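Local coordinates for protein agarase (Pseudoalteromonas fuliginea, PDB 6XJ9) that probably hydrolyses the glycosidic linkages of agarose as a family GH50 glycoside hydrolase, at residues T394-F397 / Y398-N401; N435-P439 / S440-N444. One frame throughout, in Å; residues are numbered along the deposited sequence.

Contact 1. Residues T394-F397 / Y398-N401; sequences TYSF and YAAN
Ser396 caps the start of helix 397-406 and makes two bonds to its first turn. Its OG accepts the backbone N-H of Ala399, with OG 3.2 Å from Ala399 N and an N-H...O angle of 161°. The torsion explains the reach. OG stands anti to the backbone N of Ser396 (chi1 -179°), on the side of the carbonyl carbon, where the helix begins. There OG also lies against the methyl of Ala399, 3.4 Å from its CB. The Ser396 carbonyl adds a second grip, with O 3.0 Å from Ala400 N. Outside the two segments, OG has a weak hydrogen bond to Ser313 O.

Phe397 is the first residue of the helix. Its carbonyl O receives the N-H of Asn401 at 2.9 Å from Asn401 N, tilted 29° from the carbonyl plane. The amide end of Asn401 is used otherwise: ND2 donates to Val739 O and Phe226 O. The Phe397 side chain leaves the backbone away from the next segment. CG is anti to its own carbonyl carbon, and the ring lies against Tyr395. Tyr395 turns an edge to it, with CD2 3.7 Å above the centre of the Phe397 ring.

Ala400 is the one small side chain aimed at the preceding segment. Its CB comes within 3.4 Å of Tyr395 OH and 3.5 Å of Ser396 O, and meets the tyrosine ring obliquely. The Tyr395 hydroxyl is hydrogen-bonded to Leu374 O, and Ala400 CB is a packing neighbour only. All the touching residues are buried. Ser396 lies between strand 392-395, of a four-stranded antiparallel sheet, and helix 397-406. The motif is a serine N-cap, whose OG accepts the N-H of the residue three further on.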
# COMPACT_ATOMS: atom_id res chain seq x y z
N THR A 394 34.36 -2.11 9.84
CA THR A 394 32.97 -2.01 9.43
C THR A 394 32.92 -2.10 7.91
O THR A 394 33.93 -1.90 7.25
CB THR A 394 32.33 -0.72 9.97
OG1 THR A 394 32.94 0.35 9.26
CG2 THR A 394 32.55 -0.52 11.46
N TYR A 395 31.74 -2.41 7.38
CA TYR A 395 31.48 -2.25 5.96
C TYR A 395 30.16 -1.50 5.78
O TYR A 395 29.28 -1.64 6.62
CB TYR A 395 31.47 -3.59 5.22
CG TYR A 395 31.58 -3.43 3.73
CD1 TYR A 395 32.72 -2.90 3.13
CD2 TYR A 395 30.52 -3.77 2.90
CE1 TYR A 395 32.81 -2.71 1.76
CE2 TYR A 395 30.60 -3.63 1.53
CZ TYR A 395 31.75 -3.09 0.96
OH TYR A 395 31.78 -2.95 -0.40
N SER A 396 30.05 -0.71 4.71
CA SER A 396 28.82 -0.02 4.37
C SER A 396 28.23 -0.55 3.05
O SER A 396 28.67 -0.15 1.97
CB SER A 396 29.02 1.47 4.31
OG SER A 396 27.79 2.11 4.00
N PHE A 397 27.20 -1.41 3.15
CA PHE A 397 26.58 -1.93 1.94
C PHE A 397 25.80 -0.83 1.22
O PHE A 397 25.70 -0.85 -0.01
CB PHE A 397 25.74 -3.18 2.24
CG PHE A 397 26.52 -4.40 2.65
CD1 PHE A 397 27.08 -5.24 1.69
CD2 PHE A 397 26.69 -4.72 3.99
CE1 PHE A 397 27.81 -6.36 2.07
CE2 PHE A 397 27.41 -5.85 4.37
CZ PHE A 397 27.96 -6.67 3.41
N TYR A 398 25.27 0.14 1.98
CA TYR A 398 24.56 1.23 1.34
C TYR A 398 25.52 2.05 0.47
O TYR A 398 25.21 2.33 -0.68
CB TYR A 398 23.78 2.11 2.32
CG TYR A 398 23.07 3.25 1.63
CD1 TYR A 398 21.93 3.03 0.87
CD2 TYR A 398 23.58 4.54 1.67
CE1 TYR A 398 21.29 4.06 0.20
CE2 TYR A 398 22.96 5.59 1.01
CZ TYR A 398 21.81 5.35 0.27
OH TYR A 398 21.17 6.37 -0.37
N ALA A 399 26.69 2.40 1.01
CA ALA A 399 27.67 3.17 0.26
C ALA A 399 28.18 2.36 -0.94
O ALA A 399 28.35 2.91 -2.03
CB ALA A 399 28.82 3.59 1.15
N ALA A 400 28.42 1.05 -0.75
CA ALA A 400 28.80 0.20 -1.86
C ALA A 400 27.76 0.27 -2.98
O ALA A 400 28.10 0.41 -4.16
CB ALA A 400 29.03 -1.22 -1.39
N ASN A 401 26.48 0.21 -2.60
CA ASN A 401 25.37 0.29 -3.54
C ASN A 401 25.37 1.62 -4.30
O ASN A 401 25.04 1.65 -5.48
CB ASN A 401 24.04 -0.04 -2.88
CG ASN A 401 23.96 -1.51 -2.52
OD1 ASN A 401 24.64 -2.34 -3.13
ND2 ASN A 401 23.13 -1.83 -1.54

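Contact 2. Residues N435-P439 / S440-N444; sequences NWTDP and SYYDN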
# COMPACT_ATOMS: atom_id res chain seq x y z
N ASN A 435 17.85 16.77 10.89
CA ASN A 435 19.01 16.84 11.76
C ASN A 435 20.06 15.83 11.28
O ASN A 435 19.71 14.79 10.73
CB ASN A 435 18.66 16.64 13.24
CG ASN A 435 19.74 17.18 14.14
OD1 ASN A 435 20.48 18.07 13.75
ND2 ASN A 435 19.89 16.60 15.33
N TRP A 436 21.33 16.18 11.50
CA TRP A 436 22.46 15.36 11.09
C TRP A 436 22.47 15.19 9.57
O TRP A 436 22.69 14.08 9.06
CB TRP A 436 22.51 14.02 11.85
CG TRP A 436 22.54 14.19 13.34
CD1 TRP A 436 23.50 14.84 14.08
CD2 TRP A 436 21.55 13.75 14.28
NE1 TRP A 436 23.17 14.83 15.40
CE2 TRP A 436 21.98 14.15 15.56
CE3 TRP A 436 20.33 13.07 14.17
CZ2 TRP A 436 21.24 13.89 16.71
CZ3 TRP A 436 19.60 12.81 15.30
CH2 TRP A 436 20.05 13.22 16.56
N THR A 437 22.24 16.29 8.86
CA THR A 437 22.56 16.41 7.45
C THR A 437 24.07 16.60 7.31
O THR A 437 24.69 17.37 8.06
CB THR A 437 21.78 17.55 6.78
OG1 THR A 437 20.39 17.26 6.91
CG2 THR A 437 22.11 17.75 5.32
N ASP A 438 24.66 15.86 6.37
CA ASP A 438 26.09 15.97 6.13
C ASP A 438 26.40 17.40 5.71
O ASP A 438 25.74 17.95 4.83
CB ASP A 438 26.59 14.98 5.07
CG ASP A 438 28.11 14.99 4.99
OD1 ASP A 438 28.75 14.32 5.82
OD2 ASP A 438 28.64 15.73 4.15
N PRO A 439 27.41 18.06 6.33
CA PRO A 439 27.75 19.45 5.99
C PRO A 439 28.02 19.66 4.50
O PRO A 439 28.02 20.80 4.04
CB PRO A 439 28.99 19.73 6.85
CG PRO A 439 28.82 18.79 8.02
CD PRO A 439 28.26 17.52 7.40
N SER A 440 28.18 18.56 3.77
CA SER A 440 28.29 18.53 2.32
C SER A 440 27.14 19.28 1.66
O SER A 440 27.27 19.78 0.55
CB SER A 440 28.27 17.11 1.81
OG SER A 440 29.58 16.58 1.80
N TYR A 441 26.00 19.31 2.35
CA TYR A 441 24.76 19.84 1.81
C TYR A 441 24.57 21.31 2.18
O TYR A 441 23.65 21.94 1.69
CB TYR A 441 23.58 19.03 2.36
CG TYR A 441 23.40 17.65 1.78
CD1 TYR A 441 23.97 16.53 2.39
CD2 TYR A 441 22.63 17.46 0.65
CE1 TYR A 441 23.77 15.25 1.87
CE2 TYR A 441 22.45 16.20 0.11
CZ TYR A 441 23.02 15.09 0.72
OH TYR A 441 22.80 13.86 0.18
N TYR A 442 25.43 21.84 3.06
CA TYR A 442 25.13 23.10 3.73
C TYR A 442 25.13 24.26 2.74
O TYR A 442 24.43 25.25 2.94
CB TYR A 442 26.05 23.32 4.92
CG TYR A 442 25.72 22.54 6.17
CD1 TYR A 442 24.87 21.43 6.13
CD2 TYR A 442 26.27 22.89 7.39
CE1 TYR A 442 24.58 20.71 7.28
CE2 TYR A 442 26.01 22.16 8.54
CZ TYR A 442 25.15 21.07 8.49
OH TYR A 442 24.89 20.36 9.63
N ASP A 443 25.91 24.12 1.65
CA ASP A 443 26.04 25.18 0.66
C ASP A 443 24.99 25.02 -0.44
O ASP A 443 25.01 25.77 -1.41
CB ASP A 443 27.46 25.19 0.08
CG ASP A 443 27.71 24.09 -0.95
OD1 ASP A 443 26.88 23.15 -1.04
OD2 ASP A 443 28.74 24.19 -1.64
N ASN A 444 24.08 24.04 -0.29
CA ASN A 444 23.03 23.87 -1.28
C ASN A 444 22.10 25.08 -1.21
O ASN A 444 21.94 25.71 -0.16
CB ASN A 444 22.33 22.50 -1.20
CG ASN A 444 20.97 22.55 -0.53
OD1 ASN A 444 19.96 22.82 -1.18
ND2 ASN A 444 20.93 22.28 0.76
O HOH W 1 25.91 17.31 10.52
O HOH W 2 22.57 18.85 10.33
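The Tyr442 ring lies over Pro439, with one face against the proline CA. Pro439 CA is 3.6 Å from the centroid of the Tyr442 ring and 14° off its normal, a CH-pi contact. The first torsion of Tyr442 sets CG anti to its own carbonyl carbon (chi1 -77°), which brings the ring back over the preceding turn. Tyr442 also stacks with Tyr449, the first residue of strand 449-453.

Two waters tie the phenol end to Thr437. One accepts from Thr437 N and donates to Tyr442 OH, which lies 2.9 Å from that water. The other donates to Thr437 O at 2.7 Å and only weakly to Tyr442 OH.

Tyr441 packs on Thr437 and Asp438, the two residues just before the 3-10 turn. Its CB lies 3.5 Å from Thr437 CG2, and the two side chains cross at about a right angle. The Asp438 carbonyl O sits at the edge of the Tyr441 ring, in its plane, 3.3 Å from CD1. The same oxygen accepts the N-H of Tyr441, with Asp438 O 2.8 Å from Tyr441 N. In the next step Pro439 O accepts from Tyr442 N at 3.0 Å. That donor lies well above the carbonyl plane. The carboxylate of Asp438 is near Ser440, but its position is doubtful.

Tyr441 O then takes two donors from Asn444, the backbone N and ND2. Asn444 OD1 is bonded to Lys446 N and Val447 N. The result is a short 3-10 turn that starts at a proline and runs into a type I beta turn, in the loop between helix 413-428 and strand 449-453.

Contacts 1 and 2 follow one another along the chain and do not touch. Their centres are 20 Å apart and their nearest atoms about 8 Å. Helix 413-428 lies between them in sequence, and Tyr441 of contact 2 packs on it through Arg418 and Thr421. Contact 1 is wholly buried, whereas contact 2 is only partly buried. Trp436 of residues 435-439 touches Arg619 and Glu668, and Glu668 lies just past the C-terminal end of strand 664-666. In related barrel glycoside hydrolases the active site lies at the C-terminal ends of the barrel strands, so contact 2 is probably the nearer of the two to it.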